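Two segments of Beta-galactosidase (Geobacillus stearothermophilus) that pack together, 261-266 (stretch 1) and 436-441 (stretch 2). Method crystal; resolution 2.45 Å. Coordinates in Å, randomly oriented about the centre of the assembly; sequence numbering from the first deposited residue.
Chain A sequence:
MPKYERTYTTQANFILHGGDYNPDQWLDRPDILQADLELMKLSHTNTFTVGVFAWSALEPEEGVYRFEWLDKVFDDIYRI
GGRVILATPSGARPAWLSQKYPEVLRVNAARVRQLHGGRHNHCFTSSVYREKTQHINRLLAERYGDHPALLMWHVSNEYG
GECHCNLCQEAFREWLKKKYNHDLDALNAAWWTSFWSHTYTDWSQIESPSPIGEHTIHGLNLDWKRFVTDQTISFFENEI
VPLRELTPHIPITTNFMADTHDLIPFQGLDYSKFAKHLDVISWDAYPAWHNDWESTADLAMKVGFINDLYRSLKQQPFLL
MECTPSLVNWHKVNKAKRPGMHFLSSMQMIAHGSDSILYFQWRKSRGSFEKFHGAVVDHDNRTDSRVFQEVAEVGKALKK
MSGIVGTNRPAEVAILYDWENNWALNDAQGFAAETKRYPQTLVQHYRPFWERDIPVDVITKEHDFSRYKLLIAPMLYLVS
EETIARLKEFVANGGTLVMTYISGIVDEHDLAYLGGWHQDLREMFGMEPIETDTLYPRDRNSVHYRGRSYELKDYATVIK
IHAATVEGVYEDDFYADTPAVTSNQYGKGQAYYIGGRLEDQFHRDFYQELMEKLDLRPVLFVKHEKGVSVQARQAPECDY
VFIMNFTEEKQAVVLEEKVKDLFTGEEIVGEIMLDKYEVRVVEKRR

Stretch 1, residues 261-266: HDLIPF
Stretch 2 436-441: KRYPQT

Packing of residues 261-266 against 436-441 in Geobacillus stearothermophilus beta-galactosidase, a small contact between segments distant in sequence that buries 204 Å² summed over both sides. Backbone: stretch 1 is a loop that becomes strand at Ile264 (phi/psi -89/164) and Pro265 (-58/144), after Leu263 takes a left-handed turn (53/52). In stretch 2, Arg437 is also left-handed (44/54) and occupies the N-cap position of a helix comprising Tyr438 to Thr441 and continuing beyond. The first turn is closed by Arg437 O, which accepts from Thr441 N at 2.9 Å and from Thr441 OG1 at 2.6 Å. The register is set by Ile264 and Pro439, whose CA atoms lie 6.0 Å apart.

Polar contacts: the CA-to-CB bond of Asp262 points toward stretch 2, and with chi1 -87° (m) its carboxylate brings OD2 to two donors. Gln440 NE2 donates to Asp262 OD2 at 3.1 Å, nearly straight at 176°. Arg437 NH2 donates to Asp262 OD2 at 3.2 Å and 145°, a hydrogen bond within a salt bridge, with the oxygen at the guanidinium edge near its plane. Both donors start sideways and reach inward with their ends: Arg437 through chi1-chi4 of -61°, -173°, 61° and 81°, Gln440 through -66°, 93° and -19°. The acid is buried, yet its charge is met; OD1 is hydrogen-bonded elsewhere in the structure.

Apolar contacts: Ile264 (chi1 71°, p; chi2 -176°, t) and Pro439 (C-gamma endo) point toward each other, placing Ile264 CG2 3.6 Å from Pro439 CG. Pro265, sideways and C-gamma exo, adds its CD 3.9 Å from Pro439 CB. Proline suits the first helical turn, where its missing amide hydrogen costs no helical bond, and its compact ring offers the strand an apolar surface. Ile264 CG2 also lies 4.1 Å from Gln440 NE2, linking the apolar and polar patches.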

ATOM      1  N   HIS A 261      14.187  -2.041  11.080  1.00 61.59           N
ATOM      2  CA  HIS A 261      13.434  -3.152  11.677  1.00 64.85           C
ATOM      3  C   HIS A 261      14.336  -4.295  12.166  1.00 59.37           C
ATOM      4  O   HIS A 261      14.477  -4.514  13.373  1.00 39.15           O
ATOM      5  CB  HIS A 261      12.366  -3.679  10.696  1.00 71.07           C
ATOM      6  CG  HIS A 261      11.597  -4.865  11.205  1.00 71.41           C
ATOM      7  ND1 HIS A 261      11.296  -5.044  12.538  1.00 67.65           N
ATOM      8  CD2 HIS A 261      11.066  -5.927  10.554  1.00 55.57           C
ATOM      9  CE1 HIS A 261      10.618  -6.170  12.687  1.00 59.23           C
ATOM     10  NE2 HIS A 261      10.466  -6.725  11.499  1.00 46.74           N
ATOM     11  N   ASP A 262      14.944  -5.022  11.237  1.00 53.39           N
ATOM     12  CA  ASP A 262      15.686  -6.213  11.616  1.00 38.57           C
ATOM     13  C   ASP A 262      17.154  -5.905  11.783  1.00 41.02           C
ATOM     14  O   ASP A 262      17.960  -6.815  11.999  1.00 46.48           O
ATOM     15  CB  ASP A 262      15.492  -7.330  10.587  1.00 34.17           C
ATOM     16  CG  ASP A 262      14.267  -8.172  10.876  1.00 42.37           C
ATOM     17  OD1 ASP A 262      14.007  -8.439  12.072  1.00 48.92           O
ATOM     18  OD2 ASP A 262      13.562  -8.560   9.918  1.00 41.53           O
ATOM     19  N   LEU A 263      17.497  -4.623  11.706  1.00 31.20           N
ATOM     20  CA  LEU A 263      18.875  -4.211  11.890  1.00 27.71           C
ATOM     21  C   LEU A 263      19.799  -5.001  10.969  1.00 26.06           C
ATOM     22  O   LEU A 263      20.765  -5.614  11.416  1.00 30.59           O
ATOM     23  CB  LEU A 263      19.306  -4.393  13.349  1.00 24.24           C
ATOM     24  CG  LEU A 263      18.877  -3.318  14.343  1.00 26.30           C
ATOM     25  CD1 LEU A 263      19.508  -3.582  15.691  1.00 16.98           C
ATOM     26  CD2 LEU A 263      19.250  -1.927  13.839  1.00 17.32           C
ATOM     27  N   ILE A 264      19.473  -5.015   9.685  1.00 25.84           N
ATOM     28  CA  ILE A 264      20.284  -5.721   8.709  1.00 16.19           C
ATOM     29  C   ILE A 264      21.344  -4.764   8.190  1.00 16.71           C
ATOM     30  O   ILE A 264      21.255  -3.559   8.419  1.00 15.10           O
ATOM     31  CB  ILE A 264      19.422  -6.268   7.564  1.00 20.81           C
ATOM     32  CG1 ILE A 264      18.916  -5.122   6.686  1.00 21.26           C
ATOM     33  CG2 ILE A 264      18.264  -7.092   8.134  1.00 19.10           C
ATOM     34  CD1 ILE A 264      17.984  -5.557   5.600  1.00 13.17           C
ATOM     35  N   PRO A 265      22.378  -5.291   7.536  1.00 18.11           N
ATOM     36  CA  PRO A 265      23.363  -4.337   7.026  1.00 16.55           C
ATOM     37  C   PRO A 265      22.715  -3.343   6.079  1.00 21.58           C
ATOM     38  O   PRO A 265      21.777  -3.714   5.362  1.00 18.04           O
ATOM     39  CB  PRO A 265      24.367  -5.227   6.292  1.00 18.14           C
ATOM     40  CG  PRO A 265      24.244  -6.553   6.958  1.00 13.77           C
ATOM     41  CD  PRO A 265      22.836  -6.687   7.431  1.00 14.48           C
ATOM     42  N   PHE A 266      23.183  -2.098   6.109  1.00 18.59           N
ATOM     43  CA  PHE A 266      22.698  -1.082   5.191  1.00 15.86           C
ATOM     44  C   PHE A 266      22.798  -1.634   3.771  1.00 27.65           C
ATOM     45  O   PHE A 266      23.823  -2.216   3.395  1.00 17.90           O
ATOM     46  CB  PHE A 266      23.494   0.215   5.345  1.00 11.29           C
ATOM     47  CG  PHE A 266      23.078   1.295   4.397  1.00 18.74           C
ATOM     48  CD1 PHE A 266      21.790   1.811   4.435  1.00 21.37           C
ATOM     49  CD2 PHE A 266      23.979   1.814   3.476  1.00 18.57           C
ATOM     50  CE1 PHE A 266      21.401   2.814   3.560  1.00 11.16           C
ATOM     51  CE2 PHE A 266      23.600   2.822   2.601  1.00 20.02           C
ATOM     52  CZ  PHE A 266      22.306   3.319   2.642  1.00 19.66           C
ATOM     53  N   LYS A 436      13.059 -14.886   1.462  1.00 13.67           N
ATOM     54  CA  LYS A 436      14.482 -14.944   1.142  1.00 16.57           C
ATOM     55  C   LYS A 436      15.298 -14.651   2.403  1.00 13.21           C
ATOM     56  O   LYS A 436      16.106 -15.473   2.825  1.00 12.77           O
ATOM     57  CB  LYS A 436      14.842 -13.954   0.022  1.00 12.31           C
ATOM     58  CG  LYS A 436      14.205 -14.249  -1.329  1.00 13.37           C
ATOM     59  CD  LYS A 436      14.621 -13.205  -2.358  1.00 13.59           C
ATOM     60  CE  LYS A 436      13.828 -13.310  -3.660  1.00 12.66           C
ATOM     61  NZ  LYS A 436      14.148 -12.168  -4.599  1.00  9.35           N
ATOM     62  N   ARG A 437      15.065 -13.471   2.979  1.00 13.84           N
ATOM     63  CA  ARG A 437      15.533 -13.091   4.315  1.00 12.82           C
ATOM     64  C   ARG A 437      16.981 -13.473   4.590  1.00 12.64           C
ATOM     65  O   ARG A 437      17.286 -14.132   5.585  1.00 11.00           O
ATOM     66  CB  ARG A 437      14.607 -13.705   5.370  1.00 11.11           C
ATOM     67  CG  ARG A 437      13.156 -13.221   5.239  1.00 14.45           C
ATOM     68  CD  ARG A 437      12.263 -13.687   6.390  1.00 16.92           C
ATOM     69  NE  ARG A 437      12.716 -13.191   7.687  1.00 22.93           N
ATOM     70  CZ  ARG A 437      12.465 -11.971   8.152  1.00 39.77           C
ATOM     71  NH1 ARG A 437      11.759 -11.112   7.429  1.00 40.40           N
ATOM     72  NH2 ARG A 437      12.924 -11.608   9.342  1.00 29.97           N
ATOM     73  N   TYR A 438      17.866 -13.041   3.697  1.00 12.42           N
ATOM     74  CA  TYR A 438      19.273 -13.437   3.717  1.00 13.11           C
ATOM     75  C   TYR A 438      20.003 -13.011   5.012  1.00  8.31           C
ATOM     76  O   TYR A 438      20.506 -13.878   5.755  1.00 10.36           O
ATOM     77  CB  TYR A 438      19.964 -12.884   2.445  1.00 14.61           C
ATOM     78  CG  TYR A 438      21.481 -12.978   2.400  1.00 16.55           C
ATOM     79  CD1 TYR A 438      22.126 -14.209   2.473  1.00 11.35           C
ATOM     80  CD2 TYR A 438      22.262 -11.839   2.259  1.00  9.92           C
ATOM     81  CE1 TYR A 438      23.498 -14.301   2.425  1.00  6.61           C
ATOM     82  CE2 TYR A 438      23.639 -11.923   2.207  1.00  9.99           C
ATOM     83  CZ  TYR A 438      24.251 -13.157   2.294  1.00 10.38           C
ATOM     84  OH  TYR A 438      25.623 -13.263   2.248  1.00  5.87           O
ATOM     85  N   PRO A 439      20.043 -11.694   5.311  1.00 11.99           N
ATOM     86  CA  PRO A 439      20.742 -11.285   6.533  1.00 13.37           C
ATOM     87  C   PRO A 439      20.148 -11.907   7.801  1.00 10.96           C
ATOM     88  O   PRO A 439      20.901 -12.365   8.685  1.00 15.45           O
ATOM     89  CB  PRO A 439      20.573  -9.760   6.538  1.00 14.09           C
ATOM     90  CG  PRO A 439      19.396  -9.502   5.677  1.00 14.50           C
ATOM     91  CD  PRO A 439      19.464 -10.530   4.614  1.00  9.70           C
ATOM     92  N   GLN A 440      18.822 -11.943   7.875  1.00  5.73           N
ATOM     93  CA  GLN A 440      18.130 -12.603   8.979  1.00  6.74           C
ATOM     94  C   GLN A 440      18.587 -14.053   9.145  1.00 14.51           C
ATOM     95  O   GLN A 440      18.837 -14.518  10.267  1.00 13.49           O
ATOM     96  CB  GLN A 440      16.614 -12.555   8.771  1.00 15.95           C
ATOM     97  CG  GLN A 440      16.005 -11.149   8.832  1.00 19.47           C
ATOM     98  CD  GLN A 440      15.891 -10.480   7.468  1.00 20.13           C
ATOM     99  OE1 GLN A 440      16.559 -10.869   6.505  1.00 17.71           O
ATOM    100  NE2 GLN A 440      15.031  -9.475   7.378  1.00 20.20           N
ATOM    101  N   THR A 441      18.695 -14.759   8.023  1.00  9.79           N
ATOM    102  CA  THR A 441      19.141 -16.151   8.010  1.00 13.23           C
ATOM    103  C   THR A 441      20.537 -16.255   8.623  1.00 13.04           C
ATOM    104  O   THR A 441      20.808 -17.100   9.516  1.00 10.99           O
ATOM    105  CB  THR A 441      19.137 -16.723   6.563  1.00 11.57           C
ATOM    106  OG1 THR A 441      17.802 -16.690   6.041  1.00  9.13           O
ATOM    107  CG2 THR A 441      19.641 -18.158   6.530  1.00  6.90           C
TER